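Local structure of diaminobutyrate-pyruvate transaminase and L-2,4-diaminobutyrate decarboxylase (Vibrio parahaemolyticus, 2QMA) at residues Gly312-His324 / Ile331-Asn343. The protein probably uses pyridoxal phosphate in transamination and decarboxylation leading through 2,4-diaminobutyrate, this chain being its C-terminal, glutamate decarboxylase-like domain. Sequence-based numbering, arbitrary orientation.
Sequences GVERAHSISVDFH and ISCGALLVNDKSN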
loop_
_atom_site.group_PDB
_atom_site.type_symbol
_atom_site.label_atom_id
_atom_site.label_comp_id
_atom_site.label_asym_id
_atom_site.label_seq_id
_atom_site.Cartn_x
_atom_site.Cartn_y
_atom_site.Cartn_z
ATOM N N GLY A 312 18.228 2.059 23.121
ATOM C CA GLY A 312 16.857 2.305 23.624
ATOM C C GLY A 312 15.797 1.801 22.649
ATOM O O GLY A 312 14.702 1.412 23.037
ATOM N N VAL A 313 16.149 1.759 21.367
ATOM C CA VAL A 313 15.213 1.204 20.355
ATOM C C VAL A 313 14.812 -0.207 20.736
ATOM O O VAL A 313 13.649 -0.586 20.548
ATOM C CB VAL A 313 15.740 1.294 18.875
ATOM C CG1 VAL A 313 16.824 0.270 18.626
ATOM C CG2 VAL A 313 14.578 1.079 17.854
ATOM N N GLU A 314 15.731 -0.986 21.324
ATOM C CA GLU A 314 15.350 -2.372 21.669
ATOM C C GLU A 314 14.238 -2.526 22.748
ATOM O O GLU A 314 13.720 -3.630 22.950
ATOM C CB GLU A 314 16.580 -3.212 22.091
ATOM C CG GLU A 314 17.178 -2.878 23.486
ATOM C CD GLU A 314 17.806 -1.467 23.654
ATOM O OE1 GLU A 314 18.117 -0.746 22.624
ATOM O OE2 GLU A 314 18.036 -1.118 24.856
ATOM N N ARG A 315 13.937 -1.446 23.456
ATOM C CA ARG A 315 12.940 -1.415 24.532
ATOM C C ARG A 315 11.569 -0.856 24.099
ATOM O O ARG A 315 10.622 -0.881 24.899
ATOM C CB ARG A 315 13.476 -0.549 25.681
ATOM C CG ARG A 315 14.924 -0.945 26.161
ATOM C CD ARG A 315 15.527 0.131 27.066
ATOM N NE ARG A 315 14.657 0.380 28.196
ATOM C CZ ARG A 315 14.714 1.456 28.972
ATOM N NH1 ARG A 315 13.866 1.541 29.976
ATOM N NH2 ARG A 315 15.586 2.448 28.730
ATOM N N ALA A 316 11.462 -0.410 22.829
ATOM C CA ALA A 316 10.228 0.208 22.297
ATOM C C ALA A 316 9.049 -0.734 22.410
ATOM O O ALA A 316 9.187 -1.959 22.228
ATOM C CB ALA A 316 10.418 0.587 20.835
ATOM N N HIS A 317 7.874 -0.176 22.655
ATOM C CA HIS A 317 6.667 -0.983 22.486
ATOM C C HIS A 317 6.413 -1.268 21.016
ATOM O O HIS A 317 5.935 -2.360 20.673
ATOM C CB HIS A 317 5.421 -0.315 23.056
ATOM C CG HIS A 317 5.394 -0.236 24.554
ATOM N ND1 HIS A 317 6.254 0.572 25.270
ATOM C CD2 HIS A 317 4.601 -0.854 25.463
ATOM C CE1 HIS A 317 5.984 0.448 26.563
ATOM N NE2 HIS A 317 4.984 -0.412 26.706
ATOM N N SER A 318 6.674 -0.254 20.159
ATOM C CA SER A 318 6.513 -0.443 18.717
ATOM C C SER A 318 7.574 0.349 17.973
ATOM O O SER A 318 8.046 1.379 18.488
ATOM C CB SER A 318 5.109 -0.018 18.272
ATOM O OG SER A 318 4.808 1.333 18.630
ATOM N N ILE A 319 7.935 -0.132 16.778
ATOM C CA ILE A 319 8.940 0.503 15.941
ATOM C C ILE A 319 8.479 0.472 14.497
ATOM O O ILE A 319 8.144 -0.598 13.964
ATOM C CB ILE A 319 10.265 -0.237 15.982
ATOM C CG1 ILE A 319 10.826 -0.349 17.435
ATOM C CG2 ILE A 319 11.295 0.399 15.019
ATOM C CD1 ILE A 319 11.880 -1.414 17.553
ATOM N N SER A 320 8.462 1.644 13.869
ATOM C CA SER A 320 8.281 1.653 12.427
ATOM C C SER A 320 9.619 1.762 11.661
ATOM O O SER A 320 10.548 2.476 12.047
ATOM C CB SER A 320 7.210 2.583 11.957
ATOM O OG SER A 320 7.445 3.906 12.277
ATOM N N VAL A 321 9.709 0.955 10.620
ATOM C CA VAL A 321 10.916 0.778 9.807
ATOM C C VAL A 321 10.454 0.997 8.347
ATOM O O VAL A 321 9.494 0.367 7.906
ATOM C CB VAL A 321 11.507 -0.678 9.934
ATOM C CG1 VAL A 321 12.804 -0.777 9.130
ATOM C CG2 VAL A 321 11.711 -1.099 11.384
ATOM N N ASP A 322 11.072 1.947 7.650
ATOM C CA ASP A 322 10.766 2.176 6.235
ATOM C C ASP A 322 11.895 1.718 5.360
ATOM O O ASP A 322 12.911 2.400 5.303
ATOM C CB ASP A 322 10.531 3.657 5.961
ATOM C CG ASP A 322 9.117 3.949 5.608
ATOM O OD1 ASP A 322 8.316 2.987 5.662
ATOM O OD2 ASP A 322 8.797 5.130 5.304
ATOM N N PHE A 323 11.725 0.573 4.696
ATOM C CA PHE A 323 12.754 0.043 3.812
ATOM C C PHE A 323 12.894 0.846 2.519
ATOM O O PHE A 323 13.951 0.825 1.890
ATOM C CB PHE A 323 12.469 -1.409 3.483
ATOM C CG PHE A 323 12.351 -2.285 4.693
ATOM C CD1 PHE A 323 13.482 -2.653 5.401
ATOM C CD2 PHE A 323 11.095 -2.715 5.128
ATOM C CE1 PHE A 323 13.379 -3.446 6.532
ATOM C CE2 PHE A 323 10.960 -3.497 6.249
ATOM C CZ PHE A 323 12.102 -3.882 6.959
ATOM N N HIS A 324 11.830 1.550 2.131
ATOM C CA HIS A 324 11.881 2.321 0.925
ATOM C C HIS A 324 12.487 3.680 1.155
ATOM O O HIS A 324 12.392 4.547 0.306
ATOM C CB HIS A 324 10.519 2.394 0.195
ATOM C CG HIS A 324 9.400 2.933 1.025
ATOM N ND1 HIS A 324 9.371 4.230 1.502
ATOM C CD2 HIS A 324 8.231 2.371 1.401
ATOM C CE1 HIS A 324 8.239 4.436 2.152
ATOM N NE2 HIS A 324 7.535 3.319 2.115
ATOM N N ILE A 331 9.220 1.658 -3.309
ATOM C CA ILE A 331 7.912 1.899 -2.659
ATOM C C ILE A 331 6.880 0.861 -3.108
ATOM O O ILE A 331 6.847 0.559 -4.288
ATOM C CB ILE A 331 7.411 3.326 -2.973
ATOM C CG1 ILE A 331 8.408 4.366 -2.433
ATOM C CG2 ILE A 331 5.968 3.555 -2.442
ATOM C CD1 ILE A 331 8.440 5.624 -3.311
ATOM N N SER A 332 6.049 0.263 -2.226
ATOM C CA SER A 332 6.063 0.354 -0.753
ATOM C C SER A 332 6.883 -0.758 -0.137
ATOM O O SER A 332 6.984 -1.880 -0.683
ATOM C CB SER A 332 4.631 0.185 -0.229
ATOM O OG SER A 332 3.988 -0.887 -0.950
ATOM N N CYS A 333 7.464 -0.479 1.025
ATOM C CA CYS A 333 8.174 -1.527 1.743
ATOM C C CYS A 333 8.410 -0.929 3.122
ATOM O O CYS A 333 9.350 -0.155 3.302
ATOM C CB CYS A 333 9.484 -1.883 1.040
ATOM S SG CYS A 333 10.226 -3.457 1.554
ATOM N N GLY A 334 7.535 -1.243 4.068
ATOM C CA GLY A 334 7.755 -0.807 5.466
ATOM C C GLY A 334 7.250 -1.886 6.409
ATOM O O GLY A 334 6.601 -2.823 5.976
ATOM N N ALA A 335 7.538 -1.779 7.695
ATOM C CA ALA A 335 6.957 -2.762 8.663
ATOM C C ALA A 335 6.764 -2.056 9.977
ATOM O O ALA A 335 7.376 -1.027 10.232
ATOM C CB ALA A 335 7.882 -3.921 8.875
ATOM N N LEU A 336 5.945 -2.657 10.803
ATOM C CA LEU A 336 5.798 -2.248 12.162
ATOM C C LEU A 336 6.174 -3.419 13.027
ATOM O O LEU A 336 5.568 -4.500 12.919
ATOM C CB LEU A 336 4.358 -1.890 12.432
ATOM C CG LEU A 336 4.192 -1.406 13.900
ATOM C CD1 LEU A 336 4.639 0.088 14.034
ATOM C CD2 LEU A 336 2.790 -1.658 14.362
ATOM N N LEU A 337 7.142 -3.200 13.921
ATOM C CA LEU A 337 7.557 -4.248 14.858
ATOM C C LEU A 337 6.996 -3.929 16.231
ATOM O O LEU A 337 6.853 -2.737 16.621
ATOM C CB LEU A 337 9.086 -4.340 14.948
ATOM C CG LEU A 337 9.824 -4.409 13.591
ATOM C CD1 LEU A 337 11.326 -4.434 13.877
ATOM C CD2 LEU A 337 9.389 -5.665 12.771
ATOM N N VAL A 338 6.665 -4.981 16.955
ATOM C CA VAL A 338 6.248 -4.833 18.333
ATOM C C VAL A 338 7.044 -5.760 19.257
ATOM O O VAL A 338 7.410 -6.883 18.871
ATOM C CB VAL A 338 4.672 -5.040 18.573
ATOM C CG1 VAL A 338 3.827 -3.979 17.754
ATOM C CG2 VAL A 338 4.238 -6.488 18.355
ATOM N N ASN A 339 7.333 -5.269 20.454
ATOM C CA ASN A 339 8.072 -6.051 21.410
ATOM C C ASN A 339 7.246 -7.181 22.013
ATOM O O ASN A 339 7.794 -8.219 22.413
ATOM C CB ASN A 339 8.676 -5.161 22.522
ATOM C CG ASN A 339 10.206 -5.231 22.556
ATOM O OD1 ASN A 339 10.795 -6.322 22.408
ATOM N ND2 ASN A 339 10.865 -4.071 22.773
ATOM N N ASP A 340 5.927 -7.009 22.034
ATOM C CA ASP A 340 5.052 -8.080 22.624
ATOM C C ASP A 340 3.890 -8.326 21.676
ATOM O O ASP A 340 2.962 -7.524 21.598
ATOM C CB ASP A 340 4.536 -7.618 23.995
ATOM C CG ASP A 340 3.787 -8.702 24.733
ATOM O OD1 ASP A 340 3.305 -9.667 24.081
ATOM O OD2 ASP A 340 3.667 -8.589 25.970
ATOM N N LYS A 341 3.975 -9.394 20.913
ATOM C CA LYS A 341 2.929 -9.722 19.931
ATOM C C LYS A 341 1.506 -9.840 20.508
ATOM O O LYS A 341 0.516 -9.746 19.749
ATOM C CB LYS A 341 3.302 -10.990 19.161
ATOM C CG LYS A 341 3.252 -12.248 20.010
ATOM C CD LYS A 341 3.839 -13.337 19.163
ATOM C CE LYS A 341 4.248 -14.514 19.991
ATOM N NZ LYS A 341 5.021 -15.452 19.105
ATOM N N SER A 342 1.391 -9.989 21.831
ATOM C CA SER A 342 0.068 -10.015 22.448
ATOM C C SER A 342 -0.677 -8.686 22.186
ATOM O O SER A 342 -1.916 -8.658 22.145
ATOM C CB SER A 342 0.132 -10.395 23.937
ATOM O OG SER A 342 0.393 -9.248 24.697
ATOM N N ASN A 343 0.078 -7.604 21.969
ATOM C CA ASN A 343 -0.513 -6.339 21.645
ATOM C C ASN A 343 -1.265 -6.304 20.289
ATOM O O ASN A 343 -2.136 -5.461 20.096
ATOM C CB ASN A 343 0.517 -5.184 21.753
ATOM C CG ASN A 343 0.929 -4.871 23.200
ATOM O OD1 ASN A 343 2.108 -4.578 23.493
ATOM N ND2 ASN A 343 -0.021 -4.904 24.085
HETATM O O HOH W 1 4.868 -4.217 22.362
#
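Ile319 and Leu337 face each other as a hydrogen-bonded pair in the antiparallel hairpin of strands 318-322 and 334-338. The hairpin belongs to the seven-stranded mixed sheet of the large domain of fold-type I pyridoxal-phosphate enzymes, where strand 334-338 runs against its neighbours. Leu337 N gives a straight bond to Ile319 O (2.8 Å, 171°), and Val321 and Ala335 repeat the pattern. On the face carrying Ile319, Val321 and Ala335, Leu337 CD1 crosses to Val321 CG2, while Leu336, on the other, lays CD1 against Ile319 O and packs on Met173 of helix 167-187.

Followed outward, Phe323 keeps close to Cys333 before reaching along the hairpin. Phe323 CB meets Cys333 O at 3.4 Å and Cys333 SG at 3.6 Å, CG and CD2 lie near both, and Phe323 CE2 arrives 4.1 Å from Ala335 CB. The oxygen sits at the ring edge, near its plane; the sulfur approaches the ring obliquely, 57° off its normal. CG lies beside the backbone N (chi1 -57°), which turns the ring back toward Val321, whose CG1 sits over the rim of one face. Next to it, His324 presents one face to Ile331 CG1, a CH-pi contact 4.2 Å from the ring centroid. Asp322 is salt-bridged to Lys325, the predicted cofactor lysine, which carries no pyridoxal phosphate here.

At the far end, the Asn339 amide bridges to the 3-10 turn preceding strand 318-322. Its OD1 accepts from Ser156 N, whereas Asn339 ND2 spends two bonds on backbone carbonyls: Ala316 O at 2.8 Å, and Glu314 O at 2.9 Å, the latter exactly in the amide plane.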